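START domain-containing protein 10 (Homo sapiens, PDB 6SER) transfers phosphatidylcholine and phosphatidylethanolamine between membranes, selecting phospholipids with a palmitoyl or stearoyl chain at sn-1 and an unsaturated chain at sn-2. Local coordinates at residues V130-S135 and N147-H152; V22-D27 and L247-L252; I105-V110 and E240-P245. One frame throughout, in Å; residues are numbered along the deposited sequence.

Contact 1 of 3, residues V130-S135 and N147-H152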
loop_
_atom_site.group_PDB
_atom_site.type_symbol
_atom_site.label_atom_id
_atom_site.label_comp_id
_atom_site.label_asym_id
_atom_site.label_seq_id
_atom_site.Cartn_x
_atom_site.Cartn_y
_atom_site.Cartn_z
ATOM N N VAL A 130 1.556 -1.239 -11.406
ATOM C CA VAL A 130 2.294 -0.169 -10.724
ATOM C C VAL A 130 3.709 -0.606 -10.425
ATOM O O VAL A 130 3.944 -1.726 -10.190
ATOM C CB VAL A 130 1.619 0.271 -9.423
ATOM C CG1 VAL A 130 0.409 1.101 -9.676
ATOM C CG2 VAL A 130 1.294 -0.866 -8.504
ATOM N N ILE A 131 4.599 0.350 -10.505
ATOM C CA ILE A 131 5.964 0.214 -10.021
ATOM C C ILE A 131 6.096 1.210 -8.885
ATOM O O ILE A 131 5.882 2.409 -9.096
ATOM C CB ILE A 131 6.990 0.526 -11.125
ATOM C CG1 ILE A 131 6.739 -0.318 -12.377
ATOM C CG2 ILE A 131 8.405 0.363 -10.613
ATOM C CD1 ILE A 131 7.241 -1.693 -12.257
ATOM N N THR A 132 6.446 0.738 -7.688
ATOM C CA THR A 132 6.456 1.597 -6.510
ATOM C C THR A 132 7.761 1.463 -5.737
ATOM O O THR A 132 8.378 0.396 -5.708
ATOM C CB THR A 132 5.282 1.279 -5.564
ATOM O OG1 THR A 132 5.304 -0.113 -5.236
ATOM C CG2 THR A 132 3.946 1.616 -6.214
ATOM N N LEU A 133 8.173 2.562 -5.112
ATOM C CA LEU A 133 9.207 2.530 -4.091
ATOM C C LEU A 133 8.518 2.380 -2.742
ATOM O O LEU A 133 7.679 3.206 -2.374
ATOM C CB LEU A 133 10.069 3.790 -4.140
ATOM C CG LEU A 133 11.325 3.870 -3.259
ATOM C CD1 LEU A 133 12.196 4.998 -3.753
ATOM C CD2 LEU A 133 11.002 4.107 -1.785
ATOM N N ARG A 134 8.854 1.323 -2.021
ATOM C CA ARG A 134 8.233 0.990 -0.749
ATOM C C ARG A 134 9.268 1.144 0.352
ATOM O O ARG A 134 10.434 0.777 0.166
ATOM C CB ARG A 134 7.692 -0.458 -0.774
ATOM C CG ARG A 134 6.869 -0.866 0.436
ATOM C CD ARG A 134 6.172 -2.210 0.215
ATOM N NE ARG A 134 7.067 -3.363 0.374
ATOM C CZ ARG A 134 7.689 -3.991 -0.626
ATOM N NH1 ARG A 134 8.475 -5.039 -0.374
ATOM N NH2 ARG A 134 7.533 -3.580 -1.880
ATOM N N SER A 135 8.853 1.685 1.500
ATOM C CA SER A 135 9.736 1.748 2.657
ATOM C C SER A 135 8.951 1.530 3.940
ATOM O O SER A 135 7.782 1.913 4.041
ATOM C CB SER A 135 10.477 3.074 2.738
ATOM O OG SER A 135 11.541 2.969 3.670
ATOM N N ASN A 147 4.474 3.665 0.270
ATOM C CA ASN A 147 4.982 3.514 -1.085
ATOM C C ASN A 147 4.445 4.649 -1.946
ATOM O O ASN A 147 3.476 5.317 -1.583
ATOM C CB ASN A 147 4.640 2.130 -1.662
ATOM C CG ASN A 147 3.224 2.034 -2.204
ATOM O OD1 ASN A 147 2.835 2.795 -3.088
ATOM N ND2 ASN A 147 2.469 1.049 -1.727
ATOM N N TYR A 148 5.103 4.865 -3.086
ATOM C CA TYR A 148 4.644 5.778 -4.127
ATOM C C TYR A 148 5.280 5.329 -5.438
ATOM O O TYR A 148 6.319 4.663 -5.435
ATOM C CB TYR A 148 5.000 7.239 -3.810
ATOM C CG TYR A 148 6.486 7.530 -3.799
ATOM C CD1 TYR A 148 7.124 7.989 -4.944
ATOM C CD2 TYR A 148 7.254 7.330 -2.654
ATOM C CE1 TYR A 148 8.476 8.254 -4.957
ATOM C CE2 TYR A 148 8.615 7.593 -2.654
ATOM C CZ TYR A 148 9.220 8.053 -3.816
ATOM O OH TYR A 148 10.573 8.323 -3.861
ATOM N N SER A 149 4.645 5.683 -6.556
ATOM C CA SER A 149 5.057 5.137 -7.841
ATOM C C SER A 149 6.386 5.729 -8.285
ATOM O O SER A 149 6.759 6.848 -7.917
ATOM C CB SER A 149 4.003 5.389 -8.921
ATOM O OG SER A 149 2.983 4.412 -8.881
ATOM N N VAL A 150 7.100 4.965 -9.100
ATOM C CA VAL A 150 8.422 5.347 -9.568
ATOM C C VAL A 150 8.617 4.709 -10.938
ATOM O O VAL A 150 7.851 3.835 -11.350
ATOM C CB VAL A 150 9.508 4.909 -8.556
ATOM C CG1 VAL A 150 9.907 3.451 -8.782
ATOM C CG2 VAL A 150 10.692 5.819 -8.618
ATOM N N LYS A 151 9.637 5.149 -11.664
ATOM C CA LYS A 151 9.941 4.582 -12.971
ATOM C C LYS A 151 11.241 3.800 -12.899
ATOM O O LYS A 151 12.249 4.303 -12.393
ATOM C CB LYS A 151 10.027 5.671 -14.043
ATOM C CG LYS A 151 8.707 6.390 -14.271
ATOM C CD LYS A 151 8.859 7.542 -15.259
ATOM C CE LYS A 151 8.166 7.268 -16.568
ATOM N NZ LYS A 151 7.871 8.547 -17.282
ATOM N N HIS A 152 11.201 2.564 -13.386
ATOM C CA HIS A 152 12.370 1.707 -13.448
ATOM C C HIS A 152 12.654 1.387 -14.910
ATOM O O HIS A 152 11.775 0.833 -15.590
ATOM C CB HIS A 152 12.139 0.426 -12.644
ATOM C CG HIS A 152 13.344 -0.451 -12.541
ATOM N ND1 HIS A 152 13.960 -1.003 -13.644
ATOM C CD2 HIS A 152 14.043 -0.882 -11.462
ATOM C CE1 HIS A 152 14.988 -1.732 -13.250
ATOM N NE2 HIS A 152 15.061 -1.674 -11.931
HETATM O O HOH W 1 3.317 3.069 -11.180
#
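Ile131 O is gripped by two successive residues of 147-152: Val150 N donates a hydrogen bond of 2.8 Å to it, and Ser149 CA makes a CA-H...O contact at 3.1 Å. Val150 N approaches at a C=O...N angle of 143°, tilted from the carbonyl plane. Leu133 and Tyr148 follow as an antiparallel hydrogen-bonded pair: Leu133 N reaches Tyr148 O at 2.8 Å, nearly along the C=O axis, and Tyr148 N returns a bond of 3.1 Å to Leu133 O. Their side chains run side by side; Leu133 CB lies 4.3 Å above one face of the Tyr148 ring, toward its rim, and Leu133 CD1 is near the hydroxyl, which bonds to Gln23 O. Beside Ile131, water 1 links the strands, accepting from Ile131 N at 3.1 Å and meeting Ser149 OG at 2.7 Å; Ser149 OG is also hydrogen-bonded to Ser166 N. With chi1 81°, Asn147 CG stands between its own N and carbonyl carbon, and the amide lies across Thr132, with OD1 3.5 Å from Thr132 CG2. Asn147 OD1 also bonds to Ser166 OG, and ND2 to a bound triethylene glycol, probably from the crystallisation liquor. The strands form a hairpin within the curved START sheet: strand 127-139 pairs further with strand 112-119 through Val130, Thr132 and Arg134, while Asn147 bonds to Thr169 of strand 161-175.

Contact 2 of 3, residues V22-D27 and L247-L252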
loop_
_atom_site.group_PDB
_atom_site.type_symbol
_atom_site.label_atom_id
_atom_site.label_comp_id
_atom_site.label_asym_id
_atom_site.label_seq_id
_atom_site.Cartn_x
_atom_site.Cartn_y
_atom_site.Cartn_z
ATOM N N VAL A 22 13.504 11.020 -7.357
ATOM C CA VAL A 22 13.154 9.954 -6.478
ATOM C C VAL A 22 13.914 10.029 -5.187
ATOM O O VAL A 22 15.077 10.246 -5.192
ATOM C CB VAL A 22 13.379 8.623 -7.168
ATOM C CG1 VAL A 22 12.827 7.495 -6.343
ATOM C CG2 VAL A 22 12.722 8.623 -8.517
ATOM N N GLN A 23 13.225 9.837 -4.082
ATOM C CA GLN A 23 13.860 9.888 -2.776
ATOM C C GLN A 23 13.471 8.675 -1.955
ATOM O O GLN A 23 12.310 8.264 -1.967
ATOM C CB GLN A 23 13.449 11.136 -2.020
ATOM C CG GLN A 23 13.799 12.426 -2.711
ATOM C CD GLN A 23 13.620 13.633 -1.823
ATOM O OE1 GLN A 23 14.594 14.311 -1.479
ATOM N NE2 GLN A 23 12.379 13.902 -1.427
ATOM N N VAL A 24 14.430 8.113 -1.228
ATOM C CA VAL A 24 14.029 7.137 -0.204
ATOM C C VAL A 24 13.426 7.889 0.976
ATOM O O VAL A 24 13.965 8.936 1.381
ATOM C CB VAL A 24 15.221 6.250 0.219
ATOM C CG1 VAL A 24 16.448 6.532 -0.638
ATOM C CG2 VAL A 24 15.539 6.346 1.706
ATOM N N PRO A 25 12.282 7.455 1.499
ATOM C CA PRO A 25 11.595 8.235 2.536
ATOM C C PRO A 25 12.493 8.496 3.733
ATOM O O PRO A 25 13.133 7.585 4.261
ATOM C CB PRO A 25 10.405 7.343 2.903
ATOM C CG PRO A 25 10.137 6.553 1.660
ATOM C CD PRO A 25 11.483 6.301 1.052
ATOM N N ASP A 26 12.560 9.756 4.147
ATOM C CA ASP A 26 13.354 10.085 5.314
ATOM C C ASP A 26 12.466 10.068 6.551
ATOM O O ASP A 26 11.290 9.701 6.501
ATOM C CB ASP A 26 14.069 11.424 5.130
ATOM C CG ASP A 26 13.118 12.600 5.034
ATOM O OD1 ASP A 26 11.887 12.406 5.036
ATOM O OD2 ASP A 26 13.618 13.737 4.953
ATOM N N ASP A 27 13.038 10.478 7.679
ATOM C CA ASP A 27 12.331 10.364 8.948
ATOM C C ASP A 27 11.095 11.252 8.982
ATOM O O ASP A 27 10.077 10.890 9.581
ATOM C CB ASP A 27 13.270 10.716 10.094
ATOM C CG ASP A 27 13.057 9.841 11.295
ATOM O OD1 ASP A 27 13.857 8.905 11.487
ATOM O OD2 ASP A 27 12.077 10.074 12.034
ATOM N N LEU A 247 20.046 -1.429 -6.004
ATOM C CA LEU A 247 19.870 -0.352 -6.969
ATOM C C LEU A 247 20.387 0.957 -6.391
ATOM O O LEU A 247 20.237 1.225 -5.191
ATOM C CB LEU A 247 18.389 -0.139 -7.318
ATOM C CG LEU A 247 17.687 -0.728 -8.534
ATOM C CD1 LEU A 247 16.343 -0.029 -8.703
ATOM C CD2 LEU A 247 18.540 -0.598 -9.781
ATOM N N ALA A 248 20.946 1.798 -7.260
ATOM C CA ALA A 248 21.206 3.187 -6.904
ATOM C C ALA A 248 19.943 4.005 -7.119
ATOM O O ALA A 248 19.173 3.751 -8.049
ATOM C CB ALA A 248 22.348 3.783 -7.728
ATOM N N LEU A 249 19.747 4.995 -6.248
ATOM C CA LEU A 249 18.582 5.863 -6.338
ATOM C C LEU A 249 18.504 6.565 -7.690
ATOM O O LEU A 249 17.406 6.791 -8.209
ATOM C CB LEU A 249 18.628 6.879 -5.195
ATOM C CG LEU A 249 17.359 7.648 -4.851
ATOM C CD1 LEU A 249 16.249 6.693 -4.444
ATOM C CD2 LEU A 249 17.661 8.642 -3.743
ATOM N N SER A 250 19.651 6.893 -8.291
ATOM C CA SER A 250 19.636 7.635 -9.546
ATOM C C SER A 250 19.297 6.768 -10.752
ATOM O O SER A 250 19.102 7.310 -11.844
ATOM C CB SER A 250 20.982 8.323 -9.774
ATOM O OG SER A 250 22.009 7.361 -9.920
ATOM N N GLU A 251 19.226 5.447 -10.592
ATOM C CA GLU A 251 18.726 4.608 -11.676
ATOM C C GLU A 251 17.206 4.662 -11.804
ATOM O O GLU A 251 16.663 4.123 -12.774
ATOM C CB GLU A 251 19.171 3.157 -11.475
ATOM C CG GLU A 251 20.671 2.897 -11.654
ATOM C CD GLU A 251 21.110 1.580 -11.008
ATOM O OE1 GLU A 251 21.043 1.469 -9.761
ATOM O OE2 GLU A 251 21.506 0.649 -11.744
ATOM N N LEU A 252 16.510 5.283 -10.860
ATOM C CA LEU A 252 15.063 5.418 -10.914
ATOM C C LEU A 252 14.686 6.807 -11.412
ATOM O O LEU A 252 15.465 7.756 -11.312
ATOM C CB LEU A 252 14.435 5.168 -9.538
ATOM C CG LEU A 252 14.661 3.771 -8.957
ATOM C CD1 LEU A 252 14.192 3.702 -7.507
ATOM C CD2 LEU A 252 13.964 2.722 -9.809
#
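Val22 packs against Leu249 and Leu252 with both of its methyl groups, and this part of the contact is the dense one. Val22 CG2 meets Leu252 CB at 4.0 Å, the two side chains crossing at about a right angle, while Val22 CG1 reaches Leu249 CD1 at 4.0 Å. With CG1 anti to the backbone N (chi1 -172°), CG1 lies by Leu249 CD1 and also near Leu252 CD1, whereas CG2 lies against Leu252 CB. Leu249 also lies against the main chain, its CD2 standing 3.4 Å from Val22 O. No hydrogen bond joins the segments; the contact is van der Waals, mostly between apolar side chains, and buries 223 Å² in total.

The outer part is looser, as the buried surface tells: Val22 gives up 79 Å², against 26 Å² for Val24 and 5 Å² for the exposed Gln23. Val24 CG1 itself still comes within 3.8 Å of Leu249 CD1, but the CB of Gln23 points away from segment 247-252. Leu249 opens a 3-10 segment, 249-251, and Leu252 follows it; here Glu251 N bonds to Ala248 O at 3.1 Å and Leu252 N to Leu249 O at 3.2 Å.

The contact brings the N-terminal stretch ahead of helix 27-38, with Asp26 at the helix N-cap, against the C-terminal loop leading to strand 253-254, which pairs with strand 142-151. Beneath it, Val22 rests on Leu133, Tyr148 and Val150, and Leu252 on Val150 and Leu108.

Contact 3 of 3, residues I105-V110 and E240-P245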
loop_
_atom_site.group_PDB
_atom_site.type_symbol
_atom_site.label_atom_id
_atom_site.label_comp_id
_atom_site.label_asym_id
_atom_site.label_seq_id
_atom_site.Cartn_x
_atom_site.Cartn_y
_atom_site.Cartn_z
ATOM N N ILE A 105 11.581 -5.998 -7.086
ATOM C CA ILE A 105 12.515 -5.862 -8.197
ATOM C C ILE A 105 13.942 -5.700 -7.703
ATOM O O ILE A 105 14.865 -6.349 -8.198
ATOM C CB ILE A 105 12.101 -4.673 -9.089
ATOM C CG1 ILE A 105 10.750 -4.958 -9.761
ATOM C CG2 ILE A 105 13.214 -4.337 -10.101
ATOM C CD1 ILE A 105 10.166 -3.774 -10.502
ATOM N N ALA A 106 14.138 -4.823 -6.729
ATOM C CA ALA A 106 15.472 -4.532 -6.242
ATOM C C ALA A 106 15.351 -3.840 -4.899
ATOM O O ALA A 106 14.294 -3.322 -4.533
ATOM C CB ALA A 106 16.258 -3.663 -7.234
ATOM N N ARG A 107 16.456 -3.828 -4.182
ATOM C CA ARG A 107 16.542 -3.206 -2.878
ATOM C C ARG A 107 17.323 -1.902 -2.996
ATOM O O ARG A 107 18.281 -1.803 -3.773
ATOM C CB ARG A 107 17.195 -4.174 -1.885
ATOM C CG ARG A 107 17.867 -3.506 -0.713
ATOM C CD ARG A 107 17.858 -4.399 0.522
ATOM N NE ARG A 107 18.291 -5.770 0.251
ATOM C CZ ARG A 107 19.561 -6.149 0.144
ATOM N NH1 ARG A 107 20.537 -5.258 0.265
ATOM N NH2 ARG A 107 19.857 -7.422 -0.092
ATOM N N LEU A 108 16.888 -0.888 -2.257
ATOM C CA LEU A 108 17.617 0.375 -2.182
ATOM C C LEU A 108 18.438 0.469 -0.905
ATOM O O LEU A 108 19.658 0.637 -0.953
ATOM C CB LEU A 108 16.648 1.561 -2.249
ATOM C CG LEU A 108 15.953 1.825 -3.572
ATOM C CD1 LEU A 108 14.732 2.640 -3.254
ATOM C CD2 LEU A 108 16.871 2.580 -4.547
ATOM N N THR A 109 17.770 0.430 0.236
ATOM C CA THR A 109 18.368 0.434 1.558
ATOM C C THR A 109 17.876 -0.798 2.306
ATOM O O THR A 109 17.109 -1.608 1.780
ATOM C CB THR A 109 18.005 1.699 2.340
ATOM O OG1 THR A 109 16.634 1.616 2.757
ATOM C CG2 THR A 109 18.193 2.954 1.479
ATOM N N VAL A 110 18.299 -0.914 3.564
ATOM C CA VAL A 110 17.901 -2.064 4.361
ATOM C C VAL A 110 16.389 -2.095 4.591
ATOM O O VAL A 110 15.822 -3.176 4.775
ATOM C CB VAL A 110 18.710 -2.064 5.677
ATOM C CG1 VAL A 110 18.124 -1.100 6.718
ATOM C CG2 VAL A 110 18.841 -3.453 6.225
ATOM N N GLU A 240 19.205 -9.656 6.197
ATOM C CA GLU A 240 20.246 -10.516 5.647
ATOM C C GLU A 240 19.676 -11.702 4.874
ATOM O O GLU A 240 20.437 -12.416 4.214
ATOM C CB GLU A 240 21.185 -11.005 6.766
ATOM C CG GLU A 240 20.584 -11.997 7.772
ATOM C CD GLU A 240 19.680 -11.335 8.806
ATOM O OE1 GLU A 240 19.583 -10.088 8.827
ATOM O OE2 GLU A 240 19.064 -12.073 9.602
ATOM N N GLN A 241 18.364 -11.919 4.920
ATOM C CA GLN A 241 17.742 -12.973 4.131
ATOM C C GLN A 241 17.276 -12.504 2.753
ATOM O O GLN A 241 16.790 -13.329 1.974
ATOM C CB GLN A 241 16.551 -13.571 4.888
ATOM C CG GLN A 241 16.879 -14.235 6.223
ATOM C CD GLN A 241 15.620 -14.660 6.961
ATOM O OE1 GLN A 241 14.508 -14.322 6.552
ATOM N NE2 GLN A 241 15.786 -15.405 8.044
ATOM N N SER A 242 17.414 -11.223 2.426
ATOM C CA SER A 242 16.861 -10.706 1.164
ATOM C C SER A 242 17.600 -11.251 -0.052
ATOM O O SER A 242 18.824 -11.098 -0.144
ATOM C CB SER A 242 16.914 -9.189 1.128
ATOM O OG SER A 242 16.599 -8.733 -0.176
ATOM N N PRO A 243 16.905 -11.850 -1.017
ATOM C CA PRO A 243 17.583 -12.371 -2.209
ATOM C C PRO A 243 17.646 -11.368 -3.345
ATOM O O PRO A 243 17.894 -11.743 -4.497
ATOM C CB PRO A 243 16.716 -13.571 -2.593
ATOM C CG PRO A 243 15.350 -13.175 -2.170
ATOM C CD PRO A 243 15.497 -12.281 -0.954
ATOM N N LEU A 244 17.438 -10.087 -3.027
ATOM C CA LEU A 244 17.232 -9.102 -4.077
ATOM C C LEU A 244 18.534 -8.397 -4.462
ATOM O O LEU A 244 19.391 -8.140 -3.608
ATOM C CB LEU A 244 16.206 -8.066 -3.626
ATOM C CG LEU A 244 14.755 -8.533 -3.452
ATOM C CD1 LEU A 244 13.961 -7.449 -2.699
ATOM C CD2 LEU A 244 14.098 -8.843 -4.810
ATOM N N PRO A 245 18.700 -8.058 -5.740
ATOM C CA PRO A 245 19.809 -7.186 -6.125
ATOM C C PRO A 245 19.578 -5.776 -5.599
ATOM O O PRO A 245 18.477 -5.409 -5.184
ATOM C CB PRO A 245 19.769 -7.224 -7.654
ATOM C CG PRO A 245 18.299 -7.367 -7.955
ATOM C CD PRO A 245 17.772 -8.288 -6.866
#
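Ser242 meets Arg107 from within an ST turn, its OG accepting a hydrogen bond from Leu244 N at 3.3 Å. The same oxygen lies at the edge of the Arg107 guanidinium, near its plane, where NE donates a weak hydrogen bond of 3.4 Å. A bend in the arginine chain (chi3 48°) turns NE back to meet it. Ser242 OG is thus held from both segments, though by long bonds.

Two residues on, Leu244 points toward the strand. Its CD2 comes within 4.3 Å of Ile105 C, and its CB faces Arg107 CB at 4.4 Å; a bound triethylene glycol lies about 4 Å from this side chain.

Pro245 completes the contact at a classic beta bulge, where Ile105 and Ala106 both face Val114 of strand 112-119. The proline ring covers the main chain there, with CG 3.6 Å from Ile105 O. Arg107 is also bonded through its backbone to Leu247, although the loop at 242-245 runs at 106° to the strand. The shorter of the two hydrogen bonds across the segments is Arg107 N to Pro245 O, 2.8 Å long with an N-H...O angle of 166°.

How the contacts relate
Along the chain contact 1 is nested within the loop closed by contact 3, and contact 3 within that closed by contact 2. Contacts 1 and 2 have centres about 10 Å apart and pack together through Val150 CG2 and Val22 CG2 at 3.5 Å. Contacts 2 and 3, centres about 14 Å apart, are successive points on the C-terminal loop, joined by a probable hydrogen bond from Leu247 N to Arg107 O at 2.9 Å. Contacts 1 and 3 have centres about 15 Å apart, yet touch through Leu133 CD1 and Leu108 CD1 at 3.5 Å. Triethylene glycol is bound near Asn147 in contact 1, and likewise near Leu244 in contact 3; it probably came from crystallisation. Such molecules can mark pockets, but do not establish a lipid site.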